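Local coordinates for protein PrhC (PDB 5X9J) that acts as a homodimeric isomerase of the trt14 family in the biosynthesis of the fungal meroterpenoid paraherquonin, at residues 72-75 against 76-79; 94-97 against 98-101; 147-150 against 151-154. All blocks are in the same frame, centred on the assembly; numbering follows the deposited sequence.

Contact 1 of 3, residues 72-75 against 76-79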
loop_
_atom_site.group_PDB
_atom_site.type_symbol
_atom_site.label_atom_id
_atom_site.label_comp_id
_atom_site.label_asym_id
_atom_site.label_seq_id
_atom_site.Cartn_x
_atom_site.Cartn_y
_atom_site.Cartn_z
ATOM N N ASN B 72 4.880 -3.753 18.909
ATOM C CA ASN B 72 3.805 -3.958 19.867
ATOM C C ASN B 72 3.315 -2.607 20.389
ATOM O O ASN B 72 3.787 -1.541 19.973
ATOM C CB ASN B 72 4.256 -4.898 20.995
ATOM C CG ASN B 72 5.435 -4.361 21.793
ATOM O OD1 ASN B 72 5.571 -3.162 22.001
ATOM N ND2 ASN B 72 6.301 -5.268 22.245
ATOM N N ASN B 73 2.365 -2.649 21.328
ATOM C CA ASN B 73 1.738 -1.416 21.796
ATOM C C ASN B 73 2.743 -0.486 22.465
ATOM O O ASN B 73 2.697 0.734 22.263
ATOM C CB ASN B 73 0.587 -1.739 22.742
ATOM C CG ASN B 73 -0.597 -2.336 22.012
ATOM O OD1 ASN B 73 -0.717 -2.197 20.794
ATOM N ND2 ASN B 73 -1.483 -2.994 22.747
ATOM N N GLN B 74 3.660 -1.036 23.258
ATOM C CA GLN B 74 4.656 -0.190 23.911
ATOM C C GLN B 74 5.609 0.426 22.892
ATOM O O GLN B 74 5.960 1.606 22.995
ATOM C CB GLN B 74 5.427 -0.997 24.957
ATOM C CG GLN B 74 6.609 -0.250 25.583
ATOM C CD GLN B 74 6.180 0.997 26.352
ATOM O OE1 GLN B 74 5.085 1.043 26.929
ATOM N NE2 GLN B 74 7.039 2.020 26.354
ATOM N N GLU B 75 6.029 -0.350 21.896
ATOM C CA GLU B 75 6.912 0.195 20.870
ATOM C C GLU B 75 6.200 1.250 20.031
ATOM O O GLU B 75 6.796 2.269 19.668
ATOM C CB GLU B 75 7.448 -0.933 19.997
ATOM C CG GLU B 75 8.313 -1.917 20.778
ATOM C CD GLU B 75 8.619 -3.171 19.990
ATOM O OE1 GLU B 75 9.818 -3.503 19.864
ATOM O OE2 GLU B 75 7.662 -3.821 19.491
ATOM N N THR B 76 4.919 1.027 19.731
ATOM C CA THR B 76 4.127 2.030 19.024
ATOM C C THR B 76 4.085 3.352 19.788
ATOM O O THR B 76 4.225 4.428 19.192
ATOM C CB THR B 76 2.708 1.502 18.791
ATOM O OG1 THR B 76 2.755 0.459 17.812
ATOM C CG2 THR B 76 1.794 2.617 18.297
ATOM N N ARG B 77 3.892 3.296 21.106
ATOM C CA ARG B 77 3.875 4.525 21.890
ATOM C C ARG B 77 5.210 5.250 21.791
ATOM O O ARG B 77 5.251 6.467 21.576
ATOM C CB ARG B 77 3.534 4.226 23.349
ATOM C CG ARG B 77 3.567 5.472 24.250
ATOM C CD ARG B 77 2.882 5.213 25.586
ATOM N NE ARG B 77 3.153 3.857 26.054
ATOM C CZ ARG B 77 2.409 3.208 26.945
ATOM N NH1 ARG B 77 1.341 3.798 27.472
ATOM N NH2 ARG B 77 2.730 1.965 27.300
ATOM N N GLU B 78 6.315 4.514 21.944
ATOM C CA GLU B 78 7.629 5.139 21.824
ATOM C C GLU B 78 7.825 5.739 20.439
ATOM O O GLU B 78 8.353 6.849 20.306
ATOM C CB GLU B 78 8.734 4.127 22.130
ATOM C CG GLU B 78 8.809 3.688 23.592
ATOM C CD GLU B 78 9.928 2.677 23.849
ATOM O OE1 GLU B 78 9.629 1.484 24.094
ATOM O OE2 GLU B 78 11.113 3.078 23.799
ATOM N N TYR B 79 7.394 5.028 19.393
ATOM C CA TYR B 79 7.544 5.565 18.046
ATOM C C TYR B 79 6.740 6.847 17.870
ATOM O O TYR B 79 7.229 7.819 17.279
ATOM C CB TYR B 79 7.133 4.527 17.002
ATOM C CG TYR B 79 7.136 5.088 15.599
ATOM C CD1 TYR B 79 8.325 5.276 14.911
ATOM C CD2 TYR B 79 5.951 5.460 14.973
ATOM C CE1 TYR B 79 8.338 5.798 13.628
ATOM C CE2 TYR B 79 5.951 5.983 13.690
ATOM C CZ TYR B 79 7.150 6.150 13.022
ATOM O OH TYR B 79 7.159 6.674 11.748
HETATM O O HOH W 1 0.523 -2.112 18.111
#
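Thr76 N donates to Asn72 O at 2.8 Å, the first i to i+4 bond of helix 73-86, and Thr76 CB rests 3.4 Å from Asn72 O while its side chain packs on Thr59 and Arg53 of the neighbouring strands. Arg77 N repeats the pattern on Asn73 O, but the arginine side chain does more. The chain runs extended and then bends at chi3 (37°), which brings NH2 to the Gln74 amide, where it gives a hydrogen bond to OE1 at 2.6 Å. The amide and guanidinium planes stand 44° apart, and the oxygen lies near the guanidinium edge, 17° out of its plane. The helix opens with a capping box, the reciprocal arrangement in which the N-cap side chain accepts from the backbone N three residues on, and that residue's side chain accepts from the N-cap N: Glu75 N donates to Asn72 OD1 at 2.9 Å, while Glu75 OE2 accepts from Asn72 N at 2.8 Å through its anti lone pair. Glu75 OE1 is left for a salt bridge with Arg69. Glu78 OE1, one turn beyond Gln74, accepts a weak bond of 3.5 Å from Gln74 NE2, so both ends of the one amide are engaged. Tyr79 N closes on Glu75 O at 2.8 Å, and the Tyr79 side chain packs on Leu169 and Cys173 of helix 167-173.

Contact 2 of 3, residues 94-97 against 98-101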
loop_
_atom_site.group_PDB
_atom_site.type_symbol
_atom_site.label_atom_id
_atom_site.label_comp_id
_atom_site.label_asym_id
_atom_site.label_seq_id
_atom_site.Cartn_x
_atom_site.Cartn_y
_atom_site.Cartn_z
ATOM N N ILE B 94 -9.204 9.263 6.214
ATOM C CA ILE B 94 -9.530 8.364 5.114
ATOM C C ILE B 94 -9.839 9.170 3.861
ATOM O O ILE B 94 -10.538 10.195 3.911
ATOM C CB ILE B 94 -10.711 7.456 5.500
ATOM C CG1 ILE B 94 -10.356 6.629 6.725
ATOM C CG2 ILE B 94 -11.079 6.528 4.347
ATOM C CD1 ILE B 94 -11.442 5.647 7.115
ATOM N N ILE B 95 -9.289 8.723 2.731
ATOM C CA ILE B 95 -9.552 9.308 1.421
ATOM C C ILE B 95 -10.159 8.234 0.528
ATOM O O ILE B 95 -10.040 7.031 0.793
ATOM C CB ILE B 95 -8.279 9.876 0.758
ATOM C CG1 ILE B 95 -7.244 8.754 0.556
ATOM C CG2 ILE B 95 -7.698 11.028 1.591
ATOM C CD1 ILE B 95 -6.001 9.159 -0.272
ATOM N N ASP B 96 -10.802 8.687 -0.550
ATOM C CA ASP B 96 -11.224 7.823 -1.654
ATOM C C ASP B 96 -12.024 6.635 -1.121
ATOM O O ASP B 96 -11.692 5.469 -1.345
ATOM C CB ASP B 96 -10.001 7.367 -2.467
ATOM C CG ASP B 96 -10.376 6.658 -3.768
ATOM O OD1 ASP B 96 -11.507 6.867 -4.260
ATOM O OD2 ASP B 96 -9.531 5.889 -4.304
ATOM N N GLU B 97 -13.077 6.965 -0.371
ATOM C CA GLU B 97 -13.774 5.976 0.440
ATOM C C GLU B 97 -14.433 4.891 -0.387
ATOM O O GLU B 97 -14.662 3.793 0.134
ATOM C CB GLU B 97 -14.839 6.654 1.306
ATOM C CG GLU B 97 -14.288 7.246 2.572
ATOM C CD GLU B 97 -15.340 8.000 3.374
ATOM O OE1 GLU B 97 -16.419 7.425 3.655
ATOM O OE2 GLU B 97 -15.073 9.174 3.713
ATOM N N GLY B 98 -14.760 5.171 -1.650
ATOM C CA GLY B 98 -15.340 4.151 -2.504
ATOM C C GLY B 98 -14.414 2.979 -2.797
ATOM O O GLY B 98 -14.881 1.935 -3.264
ATOM N N THR B 99 -13.110 3.120 -2.552
ATOM C CA THR B 99 -12.204 2.013 -2.842
ATOM C C THR B 99 -11.947 1.134 -1.630
ATOM O O THR B 99 -11.216 0.140 -1.741
ATOM C CB THR B 99 -10.881 2.521 -3.407
ATOM O OG1 THR B 99 -10.163 3.226 -2.393
ATOM C CG2 THR B 99 -11.160 3.440 -4.552
ATOM N N MET B 100 -12.562 1.469 -0.505
ATOM C CA MET B 100 -12.451 0.705 0.728
ATOM C C MET B 100 -12.869 -0.746 0.516
ATOM O O MET B 100 -13.785 -1.031 -0.251
ATOM C CB MET B 100 -13.346 1.375 1.762
ATOM C CG MET B 100 -13.253 0.916 3.153
ATOM S SD MET B 100 -14.321 2.039 4.098
ATOM C CE MET B 100 -13.345 3.515 4.150
ATOM N N VAL B 101 -12.197 -1.668 1.201
ATOM C CA VAL B 101 -12.481 -3.097 1.082
ATOM C C VAL B 101 -12.871 -3.601 2.462
ATOM O O VAL B 101 -12.063 -3.538 3.392
ATOM C CB VAL B 101 -11.266 -3.870 0.538
ATOM C CG1 VAL B 101 -11.623 -5.350 0.291
ATOM C CG2 VAL B 101 -10.747 -3.201 -0.750
HETATM O O HOH W 2 -14.278 7.301 -3.359
#
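A short 3-10 turn carries the chain from strand 90-94 to strand 101-103, and within it Asp96 O is gripped twice by Thr99. The backbone N of Thr99 reaches that oxygen at 3.0 Å from above the carbonyl plane, whereas Thr99 OG1 donates at 2.9 Å within the plane, so the two donors come from different directions. What lets the hydroxyl do this is chi1 of 68°, which sets OG1 between the backbone N and the carbonyl carbon and puts CG2 against the Asp96 carboxylate, 3.0 Å from OD2. Asp96 OD2 forms a salt bridge with Arg112 on strand 108-119, while OD1 takes a proton from a water that in turn accepts from Gly98 N, so the water bridges the carboxylate and the backbone. Met100 N continues the 3-10 pattern onto Glu97 O at 3.2 Å. The turn also lies at the dimer interface: Trp145 of the second subunit packs on Asp96 and Thr99, and Lys108 of that subunit donates to Gly98 O. The Met100 side chain lies alongside that of Glu97, pointing the same way, and about perpendicular to that of Ile94; bent at chi3 (-74°), it brings the terminal methyl CE to 3.8 Å from Ile94 CG2.

Contact 3 of 3, residues 147-150 against 151-154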
loop_
_atom_site.group_PDB
_atom_site.type_symbol
_atom_site.label_atom_id
_atom_site.label_comp_id
_atom_site.label_asym_id
_atom_site.label_seq_id
_atom_site.Cartn_x
_atom_site.Cartn_y
_atom_site.Cartn_z
ATOM N N PHE B 147 0.862 0.570 4.478
ATOM C CA PHE B 147 1.675 0.933 3.328
ATOM C C PHE B 147 1.689 2.444 3.204
ATOM O O PHE B 147 0.658 3.091 3.381
ATOM C CB PHE B 147 1.107 0.362 2.035
ATOM C CG PHE B 147 1.205 -1.108 1.943
ATOM C CD1 PHE B 147 0.322 -1.915 2.644
ATOM C CD2 PHE B 147 2.184 -1.689 1.155
ATOM C CE1 PHE B 147 0.417 -3.298 2.564
ATOM C CE2 PHE B 147 2.287 -3.058 1.059
ATOM C CZ PHE B 147 1.402 -3.869 1.769
ATOM N N PHE B 148 2.842 3.007 2.886
ATOM C CA PHE B 148 2.939 4.447 2.726
ATOM C C PHE B 148 3.857 4.687 1.547
ATOM O O PHE B 148 4.473 3.757 1.028
ATOM C CB PHE B 148 3.480 5.121 4.002
ATOM C CG PHE B 148 4.745 4.485 4.503
ATOM C CD1 PHE B 148 4.693 3.400 5.362
ATOM C CD2 PHE B 148 5.980 4.923 4.057
ATOM C CE1 PHE B 148 5.855 2.784 5.790
ATOM C CE2 PHE B 148 7.140 4.314 4.473
ATOM C CZ PHE B 148 7.086 3.246 5.350
ATOM N N ASP B 149 3.951 5.938 1.114
ATOM C CA ASP B 149 4.894 6.281 0.057
ATOM C C ASP B 149 6.269 6.390 0.686
ATOM O O ASP B 149 6.532 7.301 1.485
ATOM C CB ASP B 149 4.495 7.572 -0.648
ATOM C CG ASP B 149 5.374 7.867 -1.863
ATOM O OD1 ASP B 149 4.809 8.015 -2.964
ATOM O OD2 ASP B 149 6.615 7.942 -1.717
ATOM N N ALA B 150 7.148 5.454 0.337
ATOM C CA ALA B 150 8.445 5.383 0.987
ATOM C C ALA B 150 9.347 6.531 0.564
ATOM O O ALA B 150 10.264 6.899 1.305
ATOM C CB ALA B 150 9.114 4.035 0.682
ATOM N N VAL B 151 9.116 7.101 -0.615
ATOM C CA VAL B 151 9.954 8.217 -1.050
ATOM C C VAL B 151 9.583 9.490 -0.285
ATOM O O VAL B 151 10.462 10.258 0.118
ATOM C CB VAL B 151 9.849 8.407 -2.578
ATOM C CG1 VAL B 151 10.389 9.781 -2.995
ATOM C CG2 VAL B 151 10.622 7.284 -3.309
ATOM N N ARG B 152 8.285 9.726 -0.074
ATOM C CA ARG B 152 7.860 10.811 0.811
ATOM C C ARG B 152 8.503 10.665 2.181
ATOM O O ARG B 152 9.041 11.629 2.734
ATOM C CB ARG B 152 6.337 10.830 0.943
ATOM C CG ARG B 152 5.605 11.291 -0.297
ATOM C CD ARG B 152 5.750 12.804 -0.496
ATOM N NE ARG B 152 5.116 13.266 -1.731
ATOM C CZ ARG B 152 3.821 13.520 -1.866
ATOM N NH1 ARG B 152 3.002 13.346 -0.841
ATOM N NH2 ARG B 152 3.337 13.944 -3.030
ATOM N N LYS B 153 8.486 9.453 2.733
ATOM C CA LYS B 153 9.071 9.265 4.052
ATOM C C LYS B 153 10.585 9.422 4.023
ATOM O O LYS B 153 11.166 10.032 4.932
ATOM C CB LYS B 153 8.706 7.901 4.622
ATOM C CG LYS B 153 9.236 7.754 6.032
ATOM C CD LYS B 153 8.839 6.450 6.663
ATOM C CE LYS B 153 9.035 6.531 8.172
ATOM N NZ LYS B 153 9.167 5.165 8.764
ATOM N N GLN B 154 11.252 8.859 3.009
ATOM C CA GLN B 154 12.706 8.975 2.962
ATOM C C GLN B 154 13.136 10.428 2.782
ATOM O O GLN B 154 14.150 10.850 3.344
ATOM C CB GLN B 154 13.295 8.108 1.844
ATOM C CG GLN B 154 14.823 8.073 1.883
ATOM C CD GLN B 154 15.379 7.603 3.252
ATOM O OE1 GLN B 154 14.951 6.580 3.797
ATOM N NE2 GLN B 154 16.328 8.365 3.808
#
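Asp149 is the N-cap of helix 150-162, and its side chain accepts from Arg152 N. With CG anti to the backbone N (chi1 -173°), OD2 takes that amide proton at 2.9 Å along a fairly straight N-H...O path of 166°, from above the carboxylate plane. A second, weak bond comes from Val151 N at the same oxygen, and Ser65 OG of the second subunit is hydrogen-bonded to it as well, so the cap is shared with the dimer interface. The Arg152 side chain crosses that of Asp149 at a slant, its CG 3.8 Å from Asp149 CG; the carboxylate and guanidinium planes are only 15° apart, yet the charged ends do not meet, and NH1 goes to Glu125 O instead. Were Asp149 replaced by alanine, Arg152 N would probably lose its capping acceptor, and Ser65 OG of the second subunit would probably lose this hydrogen-bond partner. Lys153 N donates to Asp149 O at 3.2 Å, and the extended lysine chain passes the Phe148 ring to make a cation-pi contact with Phe66. The lysine meets the Phe148 ring obliquely, CD lying 3.5 Å from CE2.

Following the chain from the N terminus, the three contacts come in series, none nested within or crossing another. Contact 1 starts helix 73-86 beside strands 53-54 and 57-61. Contact 2 closes the short connection between strands 90-94 and 101-103, both of which pair with strand 108-119, and lies on the opposite side of the chain's centre, its nearest atoms about 17 Å from contact 1. Contact 3 turns strand 141-148, the partner of 57-61 and 124-134, into helix 150-162. It touches contact 1 where Tyr79 OH lies 3.9 Å from Lys153 NZ. Contacts 2 and 3 stay about 10 Å apart at their nearest atoms, but both meet the second subunit.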